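Ribulose-5-phosphate reductase 1 (PDB 6XHK) catalyses the NADPH-dependent reduction of D-ribulose 5-phosphate to D-ribitol 5-phosphate, a step in making poly(ribitol phosphate) wall teichoic acid. Local coordinates at residues Thr222-Glu228 with Met242-Ser247; Gly250-Leu255 with Gly273-Ser279; Ala305-Gly309 with Trp332-Val336. All coordinates share one frame; numbering follows the deposited sequence.

Contact 1: residues Thr222-Glu228 with Met242-Ser247; sequences TFDHAFE and MIDYIS
The backbone N of S247 donates to the carbonyl O of F223 over 2.8 Å, an almost straight bond (163° at the hydrogen) that ties S247, just beyond helix 232-245, to F223, just ahead of strand 225-228 in the sequence. A serine suits the position because N and OG can both turn to this one oxygen, OG only weakly; OG of S247 also lies 2.6 Å from OG1 of T222.

The apolar contacts centre on F223. With CG between the backbone N and the carbonyl carbon (chi1 51°), its ring is carried across I246, whose CA sits over one ring face, 4.1 Å from the centroid, in a CH-pi contact. CB of I246 meets CE2 of F223 at 3.6 Å, and CB of Y245 approaches CE1 of F223 obliquely. Further along, the flexible M242 chain, bent at chi2 and chi3, brings its CE methyl to the CB methyl of A226, whose short side chain lets the helix lie near the strand; SD of M242 lies beside CB of E228.

Helix 232-245 is thereby packed on strand 225-228, the first half of a beta-alpha-beta unit. M242 and I246 also reach I252 of strand 251-254, while M242 touches W170 of strand 166-170 on the other flank.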
loop_
_atom_site.group_PDB
_atom_site.type_symbol
_atom_site.label_atom_id
_atom_site.label_comp_id
_atom_site.label_asym_id
_atom_site.label_seq_id
_atom_site.Cartn_x
_atom_site.Cartn_y
_atom_site.Cartn_z
ATOM N N THR A 222 -23.020 9.404 -12.628
ATOM C CA THR A 222 -22.027 9.506 -13.684
ATOM C C THR A 222 -20.723 10.106 -13.172
ATOM O O THR A 222 -20.711 10.884 -12.214
ATOM C CB THR A 222 -22.561 10.337 -14.847
ATOM O OG1 THR A 222 -21.640 10.242 -15.938
ATOM C CG2 THR A 222 -22.732 11.805 -14.428
ATOM N N PHE A 223 -19.637 9.756 -13.864
ATOM C CA PHE A 223 -18.271 10.148 -13.530
ATOM C C PHE A 223 -17.391 9.863 -14.741
ATOM O O PHE A 223 -17.745 9.045 -15.596
ATOM C CB PHE A 223 -17.747 9.366 -12.324
ATOM C CG PHE A 223 -17.913 7.873 -12.456
ATOM C CD1 PHE A 223 -19.073 7.243 -12.029
ATOM C CD2 PHE A 223 -16.890 7.101 -13.009
ATOM C CE1 PHE A 223 -19.205 5.870 -12.152
ATOM C CE2 PHE A 223 -17.020 5.736 -13.136
ATOM C CZ PHE A 223 -18.176 5.117 -12.708
ATOM N N ASP A 224 -16.218 10.511 -14.793
ATOM C CA ASP A 224 -15.352 10.393 -15.962
ATOM C C ASP A 224 -14.044 9.643 -15.745
ATOM O O ASP A 224 -13.394 9.289 -16.736
ATOM C CB ASP A 224 -15.036 11.778 -16.568
ATOM C CG ASP A 224 -14.673 12.825 -15.535
ATOM O OD1 ASP A 224 -15.354 12.899 -14.491
ATOM O OD2 ASP A 224 -13.691 13.565 -15.764
ATOM N N HIS A 225 -13.635 9.388 -14.507
ATOM C CA HIS A 225 -12.375 8.699 -14.245
ATOM C C HIS A 225 -12.594 7.788 -13.045
ATOM O O HIS A 225 -13.259 8.184 -12.083
ATOM C CB HIS A 225 -11.242 9.681 -13.927
ATOM C CG HIS A 225 -10.590 10.284 -15.128
ATOM N ND1 HIS A 225 -11.278 11.045 -16.045
ATOM C CD2 HIS A 225 -9.309 10.248 -15.558
ATOM C CE1 HIS A 225 -10.454 11.446 -16.995
ATOM N NE2 HIS A 225 -9.251 10.973 -16.725
ATOM N N ALA A 226 -12.031 6.583 -13.075
ATOM C CA ALA A 226 -12.310 5.642 -11.994
ATOM C C ALA A 226 -11.057 4.875 -11.617
ATOM O O ALA A 226 -10.101 4.797 -12.391
ATOM C CB ALA A 226 -13.436 4.680 -12.361
ATOM N N PHE A 227 -11.084 4.321 -10.393
ATOM C CA PHE A 227 -9.972 3.594 -9.774
ATOM C C PHE A 227 -10.499 2.278 -9.235
ATOM O O PHE A 227 -11.430 2.270 -8.425
ATOM C CB PHE A 227 -9.354 4.393 -8.640
ATOM C CG PHE A 227 -8.612 5.566 -9.097
ATOM C CD1 PHE A 227 -7.271 5.475 -9.397
ATOM C CD2 PHE A 227 -9.255 6.784 -9.240
ATOM C CE1 PHE A 227 -6.560 6.584 -9.832
ATOM C CE2 PHE A 227 -8.563 7.902 -9.684
ATOM C CZ PHE A 227 -7.205 7.805 -9.982
ATOM N N GLU A 228 -9.925 1.173 -9.683
ATOM C CA GLU A 228 -10.300 -0.149 -9.194
ATOM C C GLU A 228 -9.339 -0.575 -8.085
ATOM O O GLU A 228 -8.185 -0.927 -8.361
ATOM C CB GLU A 228 -10.313 -1.166 -10.330
ATOM C CG GLU A 228 -10.984 -2.467 -9.945
ATOM C CD GLU A 228 -9.969 -3.581 -9.670
ATOM O OE1 GLU A 228 -8.740 -3.354 -9.828
ATOM O OE2 GLU A 228 -10.409 -4.689 -9.305
ATOM N N MET A 242 -17.890 -0.580 -13.187
ATOM C CA MET A 242 -17.383 0.715 -13.632
ATOM C C MET A 242 -17.400 0.858 -15.155
ATOM O O MET A 242 -17.690 1.952 -15.654
ATOM C CB MET A 242 -16.001 1.006 -13.038
ATOM C CG MET A 242 -15.005 -0.117 -13.049
ATOM S SD MET A 242 -14.027 -0.071 -11.521
ATOM C CE MET A 242 -13.085 1.404 -11.823
ATOM N N ILE A 243 -17.148 -0.217 -15.911
ATOM C CA ILE A 243 -17.338 -0.144 -17.356
ATOM C C ILE A 243 -18.756 0.341 -17.668
ATOM O O ILE A 243 -18.955 1.262 -18.469
ATOM C CB ILE A 243 -17.025 -1.509 -18.009
ATOM C CG1 ILE A 243 -15.516 -1.754 -18.147
ATOM C CG2 ILE A 243 -17.684 -1.631 -19.382
ATOM C CD1 ILE A 243 -15.174 -3.170 -18.552
ATOM N N ASP A 244 -19.756 -0.237 -16.989
ATOM C CA ASP A 244 -21.153 0.076 -17.305
ATOM C C ASP A 244 -21.522 1.509 -16.954
ATOM O O ASP A 244 -22.243 2.167 -17.713
ATOM C CB ASP A 244 -22.108 -0.889 -16.607
ATOM C CG ASP A 244 -21.975 -2.305 -17.113
ATOM O OD1 ASP A 244 -20.949 -2.637 -17.737
ATOM O OD2 ASP A 244 -22.930 -3.085 -16.940
ATOM N N TYR A 245 -21.054 2.012 -15.817
ATOM C CA TYR A 245 -21.535 3.301 -15.332
ATOM C C TYR A 245 -20.681 4.493 -15.770
ATOM O O TYR A 245 -21.116 5.638 -15.612
ATOM C CB TYR A 245 -21.646 3.287 -13.793
ATOM C CG TYR A 245 -22.823 2.488 -13.232
ATOM C CD1 TYR A 245 -22.715 1.118 -13.008
ATOM C CD2 TYR A 245 -24.060 3.104 -12.971
ATOM C CE1 TYR A 245 -23.783 0.380 -12.522
ATOM C CE2 TYR A 245 -25.141 2.377 -12.484
ATOM C CZ TYR A 245 -24.992 1.012 -12.266
ATOM O OH TYR A 245 -26.046 0.273 -11.783
ATOM N N ILE A 246 -19.503 4.281 -16.327
ATOM C CA ILE A 246 -18.577 5.393 -16.523
ATOM C C ILE A 246 -18.967 6.188 -17.767
ATOM O O ILE A 246 -19.418 5.623 -18.778
ATOM C CB ILE A 246 -17.115 4.884 -16.582
ATOM C CG1 ILE A 246 -16.138 6.060 -16.592
ATOM C CG2 ILE A 246 -16.868 3.960 -17.778
ATOM C CD1 ILE A 246 -14.727 5.649 -16.651
ATOM N N SER A 247 -18.796 7.508 -17.696
ATOM C CA SER A 247 -19.042 8.358 -18.855
ATOM C C SER A 247 -18.231 7.887 -20.063
ATOM O O SER A 247 -17.103 7.392 -19.908
ATOM C CB SER A 247 -18.709 9.819 -18.544
ATOM O OG SER A 247 -19.693 10.389 -17.696
#

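Contact 2: residues Gly250-Leu255 with Gly273-Ser279; sequences GSIALL and GLTLIGS. With NDP (NADPH dihydro-nicotinamide-adenine-dinucleotide phosphate), chain B.
The backbone N of I252 donates to the carbonyl oxygen of T275 at 2.7 Å. This bond belongs to a ladder of five backbone bonds in which strands 251-254 and 275-278 run parallel, their directions 22° apart. T275 N reaches O of G250; I252 O accepts from I277 N; I277 O accepts from L254 N at 2.7 Å, nearly straight at 170°; and the last rung, S279 N to L254 O, measures 3.2 Å.

I252, L254 and L276 project from one face of this pair. With CG of L254 anti to its carbonyl carbon (chi1 -78°), the CD2 methyl of L254 lies against CB of L276 at 3.9 Å, the two side chains crossing obliquely. Branched I252 and long L254 suit this face because it packs on M242 and I239 of helix 232-245. The other face carries S251, A253, T275 and I277; A253 packs beside F156 and F227, where a small side chain suffices. G273, at positive phi, closes helix 266-272 with a Schellman motif, a backbone shape that favours glycine.

Beyond the last rung, CD2 of L255 touches CB of S279 at 3.9 Å, and both residues turn their carbonyl oxygens to the cofactor. The carboxamide N7N of NADPH donates to S279 O at 3.3 Å and, weakly, to L255 O at 3.4 Å, which is consistent with the pair orienting the carboxamide. Gripping a dinucleotide at the carboxy-terminal ends of parallel strands, which are joined here through helix 266-272 in a beta-alpha-beta crossover, is characteristic of the Rossmann fold of zinc-dependent alcohol dehydrogenases.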
loop_
_atom_site.group_PDB
_atom_site.type_symbol
_atom_site.label_atom_id
_atom_site.label_comp_id
_atom_site.label_asym_id
_atom_site.label_seq_id
_atom_site.Cartn_x
_atom_site.Cartn_y
_atom_site.Cartn_z
ATOM N N GLY A 250 -14.203 7.763 -20.922
ATOM C CA GLY A 250 -13.533 7.847 -19.637
ATOM C C GLY A 250 -12.342 6.905 -19.515
ATOM O O GLY A 250 -12.203 5.931 -20.260
ATOM N N SER A 251 -11.464 7.203 -18.551
ATOM C CA SER A 251 -10.318 6.347 -18.259
ATOM C C SER A 251 -10.496 5.607 -16.935
ATOM O O SER A 251 -11.172 6.076 -16.018
ATOM C CB SER A 251 -9.026 7.158 -18.233
ATOM O OG SER A 251 -8.947 8.027 -19.345
ATOM N N ILE A 252 -9.877 4.433 -16.846
ATOM C CA ILE A 252 -9.965 3.580 -15.665
ATOM C C ILE A 252 -8.577 3.092 -15.258
ATOM O O ILE A 252 -7.844 2.523 -16.074
ATOM C CB ILE A 252 -10.880 2.379 -15.915
ATOM C CG1 ILE A 252 -12.295 2.873 -16.130
ATOM C CG2 ILE A 252 -10.807 1.438 -14.739
ATOM C CD1 ILE A 252 -13.264 1.762 -16.443
ATOM N N ALA A 253 -8.238 3.293 -13.986
ATOM C CA ALA A 253 -6.981 2.840 -13.397
ATOM C C ALA A 253 -7.200 1.521 -12.667
ATOM O O ALA A 253 -8.049 1.429 -11.773
ATOM C CB ALA A 253 -6.412 3.885 -12.438
ATOM N N LEU A 254 -6.430 0.507 -13.057
ATOM C CA LEU A 254 -6.536 -0.835 -12.501
ATOM C C LEU A 254 -5.498 -0.955 -11.392
ATOM O O LEU A 254 -4.310 -0.716 -11.629
ATOM C CB LEU A 254 -6.292 -1.887 -13.585
ATOM C CG LEU A 254 -7.422 -2.210 -14.573
ATOM C CD1 LEU A 254 -8.652 -2.800 -13.859
ATOM C CD2 LEU A 254 -7.803 -0.982 -15.392
ATOM N N LEU A 255 -5.938 -1.268 -10.177
ATOM C CA LEU A 255 -4.994 -1.409 -9.078
ATOM C C LEU A 255 -5.006 -2.783 -8.447
ATOM O O LEU A 255 -3.943 -3.266 -8.038
ATOM C CB LEU A 255 -5.256 -0.357 -8.004
ATOM C CG LEU A 255 -4.743 1.003 -8.459
ATOM C CD1 LEU A 255 -5.113 2.076 -7.468
ATOM C CD2 LEU A 255 -3.233 0.908 -8.594
ATOM N N GLY A 273 -15.406 3.739 -25.841
ATOM C CA GLY A 273 -14.136 4.410 -26.029
ATOM C C GLY A 273 -13.308 4.506 -24.775
ATOM O O GLY A 273 -12.540 5.463 -24.611
ATOM N N LEU A 274 -13.435 3.526 -23.886
ATOM C CA LEU A 274 -12.812 3.579 -22.574
ATOM C C LEU A 274 -11.321 3.271 -22.674
ATOM O O LEU A 274 -10.879 2.456 -23.494
ATOM C CB LEU A 274 -13.484 2.576 -21.646
ATOM C CG LEU A 274 -14.984 2.779 -21.499
ATOM C CD1 LEU A 274 -15.519 1.772 -20.514
ATOM C CD2 LEU A 274 -15.339 4.213 -21.082
ATOM N N THR A 275 -10.540 3.937 -21.820
ATOM C CA THR A 275 -9.110 3.655 -21.676
ATOM C C THR A 275 -8.854 3.023 -20.307
ATOM O O THR A 275 -9.235 3.586 -19.274
ATOM C CB THR A 275 -8.273 4.929 -21.844
ATOM O OG1 THR A 275 -8.587 5.545 -23.095
ATOM C CG2 THR A 275 -6.829 4.588 -21.880
ATOM N N LEU A 276 -8.212 1.860 -20.300
ATOM C CA LEU A 276 -7.900 1.118 -19.079
ATOM C C LEU A 276 -6.394 1.077 -18.883
ATOM O O LEU A 276 -5.677 0.587 -19.757
ATOM C CB LEU A 276 -8.452 -0.305 -19.135
ATOM C CG LEU A 276 -9.957 -0.494 -18.964
ATOM C CD1 LEU A 276 -10.726 0.190 -20.037
ATOM C CD2 LEU A 276 -10.269 -1.975 -19.000
ATOM N N ILE A 277 -5.919 1.571 -17.735
ATOM C CA ILE A 277 -4.490 1.718 -17.458
ATOM C C ILE A 277 -4.143 0.862 -16.232
ATOM O O ILE A 277 -4.803 0.991 -15.182
ATOM C CB ILE A 277 -4.128 3.189 -17.205
ATOM C CG1 ILE A 277 -4.671 4.064 -18.327
ATOM C CG2 ILE A 277 -2.616 3.346 -17.230
ATOM C CD1 ILE A 277 -4.321 5.520 -18.187
ATOM N N GLY A 278 -3.140 0.020 -16.358
ATOM C CA GLY A 278 -2.673 -0.815 -15.249
ATOM C C GLY A 278 -1.508 -0.156 -14.525
ATOM O O GLY A 278 -0.583 0.351 -15.163
ATOM N N SER A 279 -1.585 -0.152 -13.188
ATOM C CA SER A 279 -0.567 0.448 -12.326
ATOM C C SER A 279 -0.207 -0.518 -11.202
ATOM O O SER A 279 -1.098 -1.023 -10.507
ATOM C CB SER A 279 -1.059 1.779 -11.743
ATOM O OG SER A 279 -0.110 2.328 -10.842
HETATM P PA NDP B . -9.020 -5.083 1.275
HETATM O O1A NDP B . -9.041 -6.350 2.081
HETATM O O2A NDP B . -9.004 -3.874 2.203
HETATM O O5B NDP B . -10.328 -5.080 0.251
HETATM C C5B NDP B . -10.841 -3.817 -0.290
HETATM C C4B NDP B . -12.409 -3.733 -0.168
HETATM O O4B NDP B . -13.017 -3.989 -1.296
HETATM C C3B NDP B . -12.946 -4.794 0.836
HETATM O O3B NDP B . -13.582 -4.200 1.882
HETATM C C2B NDP B . -13.994 -5.618 0.101
HETATM O O2B NDP B . -15.100 -5.787 1.084
HETATM C C1B NDP B . -14.340 -4.836 -0.892
HETATM N N9A NDP B . -14.965 -5.515 -2.031
HETATM C C8A NDP B . -15.119 -6.850 -2.268
HETATM N N7A NDP B . -15.774 -7.012 -3.453
HETATM C C5A NDP B . -16.019 -5.803 -3.932
HETATM C C6A NDP B . -16.728 -5.354 -5.216
HETATM N N6A NDP B . -17.235 -6.359 -6.124
HETATM N N1A NDP B . -16.863 -3.961 -5.479
HETATM C C2A NDP B . -16.349 -2.972 -4.556
HETATM N N3A NDP B . -15.666 -3.418 -3.324
HETATM C C4A NDP B . -15.525 -4.876 -3.053
HETATM O O3 NDP B . -7.614 -4.988 0.342
HETATM P PN NDP B . -6.885 -3.556 -0.203
HETATM O O1N NDP B . -7.874 -2.388 -0.154
HETATM O O2N NDP B . -5.747 -3.203 0.697
HETATM O O5D NDP B . -6.310 -3.849 -1.740
HETATM C C5D NDP B . -6.869 -4.933 -2.514
HETATM C C4D NDP B . -6.096 -5.366 -3.659
HETATM O O4D NDP B . -4.941 -4.355 -4.057
HETATM C C3D NDP B . -5.371 -6.713 -3.423
HETATM O O3D NDP B . -5.547 -7.621 -4.595
HETATM C C2D NDP B . -4.071 -6.382 -3.228
HETATM O O2D NDP B . -3.125 -7.453 -3.538
HETATM C C1D NDP B . -3.842 -5.077 -4.180
HETATM N N1N NDP B . -2.588 -4.332 -3.937
HETATM C C2N NDP B . -1.892 -3.814 -5.118
HETATM C C3N NDP B . -0.484 -3.196 -5.061
HETATM C C7N NDP B . 0.170 -2.692 -6.412
HETATM O O7N NDP B . 1.369 -2.582 -6.502
HETATM N N7N NDP B . -0.700 -2.361 -7.543
HETATM C C4N NDP B . 0.117 -2.839 -3.679
HETATM C C5N NDP B . -0.553 -3.596 -2.510
HETATM C C6N NDP B . -2.010 -4.097 -2.611
HETATM P P2B NDP B . -15.389 -7.314 1.565
HETATM O O1X NDP B . -15.445 -8.260 0.385
HETATM O O2X NDP B . -14.243 -7.740 2.466
HETATM O O3X NDP B . -16.725 -7.329 2.292
#

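Contact 3: residues Ala305-Gly309 with Trp332-Val336; sequences ALLKG and WGKTV
A type I turn from A305 to K308 leads into a short parallel pairing of K308 with K334, in which L307 O accepts from K334 N at 2.9 Å and K334 O accepts from G309 N at 2.7 Å. G333, with a positive phi of 92° and an extended psi, has a backbone shape suited to glycine, and its CA faces L307 O.

The indole of W332 makes a side-chain to backbone bond. Its NE1 points at L306 O over 2.9 Å, nearly straight at 169°, with the oxygen at the edge of the ring and close to its plane. With CG anti to its backbone N (chi1 164°), the indole is carried away from its own backbone to the turn at L306. CD2 of L307 comes over one indole face, offset toward the rim, and meets CZ2 of W332 at 3.9 Å, so the branched leucine fills the angle between the ring and CA of G333. H204 stacks on W332 from outside the two segments.

Strands 308-314 and 334-339 are linked by helix 318-328 in a beta-alpha-beta unit, and strand 334-339 also pairs antiparallel with strand 28-36, which joins the unit to the sheet of the GroES-like catalytic domain.

On the face carrying both lysines, the extended K308 chain lays CG against CG2 of V336 at 3.9 Å, the two crossing at about a right angle, and carries its NZ on to OG of S138. K334 is bent at chi2 and chi3, which folds its amine the other way. There NZ is gripped by I37 O, by the hydroxyl of the hydroxyethylthio adduct on C38 and by a salt bridge to E65. C38 and E65 are predicted ligands of the catalytic zinc, although no zinc is among the ligands bound here.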
loop_
_atom_site.group_PDB
_atom_site.type_symbol
_atom_site.label_atom_id
_atom_site.label_comp_id
_atom_site.label_asym_id
_atom_site.label_seq_id
_atom_site.Cartn_x
_atom_site.Cartn_y
_atom_site.Cartn_z
ATOM N N ALA A 305 -4.103 8.082 9.703
ATOM C CA ALA A 305 -4.100 7.470 11.018
ATOM C C ALA A 305 -5.349 6.620 11.256
ATOM O O ALA A 305 -5.279 5.611 11.972
ATOM C CB ALA A 305 -3.964 8.560 12.062
ATOM N N LEU A 306 -6.490 6.991 10.650
ATOM C CA LEU A 306 -7.713 6.196 10.757
ATOM C C LEU A 306 -7.586 4.803 10.164
ATOM O O LEU A 306 -8.470 3.975 10.422
ATOM C CB LEU A 306 -8.895 6.915 10.106
ATOM C CG LEU A 306 -9.631 7.896 11.005
ATOM C CD1 LEU A 306 -10.111 7.147 12.240
ATOM C CD2 LEU A 306 -8.738 9.068 11.408
ATOM N N LEU A 307 -6.527 4.528 9.394
ATOM C CA LEU A 307 -6.275 3.190 8.875
ATOM C C LEU A 307 -5.509 2.306 9.836
ATOM O O LEU A 307 -5.595 1.076 9.716
ATOM C CB LEU A 307 -5.469 3.233 7.581
ATOM C CG LEU A 307 -6.217 3.012 6.279
ATOM C CD1 LEU A 307 -5.261 3.303 5.144
ATOM C CD2 LEU A 307 -6.815 1.616 6.173
ATOM N N LYS A 308 -4.723 2.897 10.746
ATOM C CA LYS A 308 -3.968 2.126 11.729
ATOM C C LYS A 308 -4.943 1.272 12.521
ATOM O O LYS A 308 -5.743 1.796 13.302
ATOM C CB LYS A 308 -3.163 3.038 12.665
ATOM C CG LYS A 308 -2.323 2.313 13.744
ATOM C CD LYS A 308 -1.576 3.350 14.591
ATOM C CE LYS A 308 -0.776 2.765 15.739
ATOM N NZ LYS A 308 -0.290 3.875 16.600
ATOM N N GLY A 309 -4.910 -0.035 12.284
ATOM C CA GLY A 309 -5.740 -0.958 13.024
ATOM C C GLY A 309 -5.129 -1.267 14.371
ATOM O O GLY A 309 -5.159 -0.425 15.273
ATOM N N TRP A 332 -11.114 -4.024 9.448
ATOM C CA TRP A 332 -10.711 -2.763 8.846
ATOM C C TRP A 332 -9.277 -2.444 9.247
ATOM O O TRP A 332 -8.857 -2.731 10.375
ATOM C CB TRP A 332 -11.630 -1.625 9.315
ATOM C CG TRP A 332 -11.090 -0.239 9.074
ATOM C CD1 TRP A 332 -10.469 0.563 9.978
ATOM C CD2 TRP A 332 -11.184 0.524 7.858
ATOM N NE1 TRP A 332 -10.130 1.764 9.396
ATOM C CE2 TRP A 332 -10.564 1.768 8.098
ATOM C CE3 TRP A 332 -11.721 0.271 6.588
ATOM C CZ2 TRP A 332 -10.467 2.758 7.117
ATOM C CZ3 TRP A 332 -11.629 1.255 5.622
ATOM C CH2 TRP A 332 -11.006 2.485 5.890
ATOM N N GLY A 333 -8.534 -1.839 8.325
ATOM C CA GLY A 333 -7.269 -1.221 8.653
ATOM C C GLY A 333 -6.066 -2.133 8.480
ATOM O O GLY A 333 -6.168 -3.331 8.190
ATOM N N LYS A 334 -4.898 -1.518 8.670
ATOM C CA LYS A 334 -3.584 -2.149 8.622
ATOM C C LYS A 334 -3.105 -2.525 10.023
ATOM O O LYS A 334 -3.372 -1.816 10.995
ATOM C CB LYS A 334 -2.582 -1.185 7.975
ATOM C CG LYS A 334 -2.872 -0.777 6.517
ATOM C CD LYS A 334 -2.654 -1.927 5.559
ATOM C CE LYS A 334 -1.168 -2.090 5.308
ATOM N NZ LYS A 334 -0.821 -3.225 4.411
ATOM N N THR A 335 -2.387 -3.647 10.120
ATOM C CA THR A 335 -1.749 -4.098 11.365
ATOM C C THR A 335 -0.283 -3.667 11.429
ATOM O O THR A 335 0.535 -4.108 10.613
ATOM C CB THR A 335 -1.845 -5.622 11.504
ATOM O OG1 THR A 335 -3.203 -6.055 11.323
ATOM C CG2 THR A 335 -1.218 -6.142 12.804
ATOM N N VAL A 336 0.057 -2.833 12.419
ATOM C CA VAL A 336 1.405 -2.288 12.564
ATOM C C VAL A 336 2.206 -3.135 13.546
ATOM O O VAL A 336 1.662 -3.719 14.492
ATOM C CB VAL A 336 1.365 -0.807 12.997
ATOM C CG1 VAL A 336 2.725 -0.184 12.868
ATOM C CG2 VAL A 336 0.391 -0.043 12.125
#

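Contacts 1 and 2 adjoin in one Rossmann-type sheet, their centres 9 Å apart: contact 1 packs a helix on strand 225-228, and contact 2 pairs its neighbour 251-254 with 275-278. Backbone pairs join the neighbours, A226 O to A253 N at 2.9 Å and E228 N to A253 O at 2.8 Å, both probably hydrogen bonds. Contact 3 stands apart, its centre about 28 Å from each of the others, on the opposite side of the chain's centre from contact 2. NADPH spans the gap: contact 2 holds its carboxamide, while the side chains of E228 and K334 lie about 7 Å and about 6 Å from the NADPH molecule. K334 also borders the predicted zinc site.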